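Local coordinates for protein 2-hydroxy-3-oxopropionate reductase (Polaromonas sp. JS666, PDB 4DLL) that probably catalyses the NAD(P)H-dependent reduction of 2-hydroxy-3-oxopropionate (tartronate semialdehyde) to glycerate, at residues T35-G40 with Q58-T63. Residues are numbered along the deposited sequence; the frame is centred on the assembly and turned at random.
Sequences TFLGTG and QVWNRT. With SO4 (sulfate ion), chain C.
Phe-36 is held to strand 58-60 through both its backbone N and its backbone O: its N donates to Gln-58 O at 2.9 Å, and its O accepts from Trp-60 N at 3.0 Å. The parallel pairing, with strand axes 13° apart, runs one residue past strand 35-37, because Gly-38 N reaches Trp-60 O in a nearly straight bond (2.9 Å, 166° at the hydrogen). Side chains add little: Leu-37 CG lies 4.5 Å from Trp-60 CE3, while Thr-35 OG1 passes Gln-58 CB and spends its polarity on Ala-84 O, as Gln-58 OE1 does on His-78.

Beyond the strands the two loops diverge round a sulfate, probably from the crystallisation liquor. Thr-39 N donates to its O1 at 2.9 Å, and Arg-62 N to its O3 at 2.9 Å. The Arg-62 guanidinium lays one face against the anion, its chain bent at chi3 (-86°), and turns an edge to Gly-38 CA; NH2 forms a salt bridge with Glu-96. Asn-61 ND2 donates forward to Thr-63 O at 3.0 Å, in a bent bond tilted out of the carbonyl plane, while its CB packs against sulfate O3. An alanine here would keep that CB but would probably leave Thr-63 O without this donor and the turn before helix 64-71 less firmly set.

Gly-38 and Gly-40 fit the GxGxxG pattern of a Rossmann beta-alpha-beta unit. Backbone N-H groups and an arginine converging on an anion at these strand ends are consistent with a dinucleotide site, where the sulfate may mimic a cofactor phosphate, perhaps the 2'-phosphate of NADP.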
loop_
_atom_site.group_PDB
_atom_site.type_symbol
_atom_site.label_atom_id
_atom_site.label_comp_id
_atom_site.label_asym_id
_atom_site.label_seq_id
_atom_site.Cartn_x
_atom_site.Cartn_y
_atom_site.Cartn_z
ATOM N N THR A 35 -19.584 25.691 13.253
ATOM C CA THR A 35 -19.668 24.961 14.518
ATOM C C THR A 35 -18.977 23.556 14.443
ATOM O O THR A 35 -19.172 22.814 13.480
ATOM C CB THR A 35 -21.149 24.828 14.943
ATOM O OG1 THR A 35 -21.730 26.142 15.094
ATOM C CG2 THR A 35 -21.301 24.040 16.261
ATOM N N PHE A 36 -18.134 23.233 15.418
ATOM C CA PHE A 36 -17.730 21.850 15.653
ATOM C C PHE A 36 -18.604 21.259 16.721
ATOM O O PHE A 36 -18.958 21.933 17.692
ATOM C CB PHE A 36 -16.254 21.696 16.094
ATOM C CG PHE A 36 -15.263 21.905 14.995
ATOM C CD1 PHE A 36 -15.681 22.299 13.728
ATOM C CD2 PHE A 36 -13.885 21.808 15.248
ATOM C CE1 PHE A 36 -14.768 22.523 12.685
ATOM C CE2 PHE A 36 -12.943 22.024 14.207
ATOM C CZ PHE A 36 -13.404 22.390 12.922
ATOM N N LEU A 37 -18.911 19.988 16.516
ATOM C CA LEU A 37 -19.573 19.106 17.438
ATOM C C LEU A 37 -18.594 17.955 17.724
ATOM O O LEU A 37 -18.372 17.141 16.881
ATOM C CB LEU A 37 -20.833 18.560 16.768
ATOM C CG LEU A 37 -22.186 19.203 17.013
ATOM C CD1 LEU A 37 -22.181 20.666 17.111
ATOM C CD2 LEU A 37 -23.270 18.761 16.049
ATOM N N GLY A 38 -18.003 17.903 18.912
ATOM C CA GLY A 38 -16.948 16.963 19.169
ATOM C C GLY A 38 -15.674 17.434 18.502
ATOM O O GLY A 38 -15.685 18.345 17.678
ATOM N N THR A 39 -14.559 16.825 18.856
ATOM C CA THR A 39 -13.289 17.191 18.240
ATOM C C THR A 39 -12.633 15.996 17.591
ATOM O O THR A 39 -11.632 16.157 16.926
ATOM C CB THR A 39 -12.309 17.806 19.248
ATOM O OG1 THR A 39 -12.318 17.026 20.453
ATOM C CG2 THR A 39 -12.713 19.236 19.554
ATOM N N GLY A 40 -13.203 14.792 17.785
ATOM C CA GLY A 40 -12.650 13.555 17.186
ATOM C C GLY A 40 -11.142 13.494 17.362
ATOM O O GLY A 40 -10.614 13.966 18.375
ATOM N N GLN A 58 -17.653 28.168 16.748
ATOM C CA GLN A 58 -18.341 27.727 17.967
ATOM C C GLN A 58 -18.096 26.247 18.117
ATOM O O GLN A 58 -17.982 25.532 17.128
ATOM C CB GLN A 58 -19.863 27.936 17.893
ATOM C CG GLN A 58 -20.391 29.244 17.271
ATOM C CD GLN A 58 -19.896 30.510 17.998
ATOM O OE1 GLN A 58 -19.870 30.578 19.252
ATOM N NE2 GLN A 58 -19.484 31.504 17.215
ATOM N N VAL A 59 -18.047 25.784 19.356
ATOM C CA VAL A 59 -17.731 24.422 19.656
ATOM C C VAL A 59 -18.663 23.890 20.745
ATOM O O VAL A 59 -18.971 24.602 21.661
ATOM C CB VAL A 59 -16.262 24.303 20.205
ATOM C CG1 VAL A 59 -15.935 22.838 20.561
ATOM C CG2 VAL A 59 -15.245 24.830 19.215
ATOM N N TRP A 60 -19.121 22.654 20.636
ATOM C CA TRP A 60 -19.663 21.926 21.769
ATOM C C TRP A 60 -18.809 20.661 21.874
ATOM O O TRP A 60 -18.518 20.031 20.870
ATOM C CB TRP A 60 -21.139 21.579 21.534
ATOM C CG TRP A 60 -21.642 20.618 22.536
ATOM C CD1 TRP A 60 -22.077 20.905 23.814
ATOM C CD2 TRP A 60 -21.707 19.194 22.393
ATOM N NE1 TRP A 60 -22.406 19.733 24.470
ATOM C CE2 TRP A 60 -22.200 18.671 23.625
ATOM C CE3 TRP A 60 -21.399 18.307 21.349
ATOM C CZ2 TRP A 60 -22.418 17.298 23.829
ATOM C CZ3 TRP A 60 -21.619 16.951 21.545
ATOM C CH2 TRP A 60 -22.118 16.452 22.789
ATOM N N ASN A 61 -18.343 20.299 23.061
ATOM C CA ASN A 61 -17.524 19.118 23.158
ATOM C C ASN A 61 -17.604 18.572 24.594
ATOM O O ASN A 61 -18.314 19.142 25.392
ATOM C CB ASN A 61 -16.099 19.396 22.672
ATOM C CG ASN A 61 -15.259 20.129 23.695
ATOM O OD1 ASN A 61 -15.710 21.058 24.337
ATOM N ND2 ASN A 61 -14.036 19.691 23.864
ATOM N N ARG A 62 -16.894 17.483 24.877
ATOM C CA ARG A 62 -17.060 16.714 26.097
ATOM C C ARG A 62 -15.768 16.682 26.898
ATOM O O ARG A 62 -15.705 16.063 27.942
ATOM C CB ARG A 62 -17.486 15.277 25.747
ATOM C CG ARG A 62 -18.837 15.198 25.021
ATOM C CD ARG A 62 -19.288 13.730 24.704
ATOM N NE ARG A 62 -18.733 13.201 23.432
ATOM C CZ ARG A 62 -18.332 13.952 22.409
ATOM N NH1 ARG A 62 -18.449 15.274 22.469
ATOM N NH2 ARG A 62 -17.807 13.371 21.342
ATOM N N THR A 63 -14.735 17.350 26.403
ATOM C CA THR A 63 -13.412 17.241 27.006
ATOM C C THR A 63 -12.792 18.629 27.290
ATOM O O THR A 63 -12.435 19.392 26.360
ATOM C CB THR A 63 -12.510 16.232 26.240
ATOM O OG1 THR A 63 -11.364 15.934 27.027
ATOM C CG2 THR A 63 -12.061 16.766 24.927
HETATM S S SO4 C . -14.507 15.647 22.334
HETATM O O1 SO4 C . -14.318 14.972 21.049
HETATM O O2 SO4 C . -13.348 16.533 22.480
HETATM O O3 SO4 C . -15.820 16.304 22.403
HETATM O O4 SO4 C . -14.499 14.659 23.402
#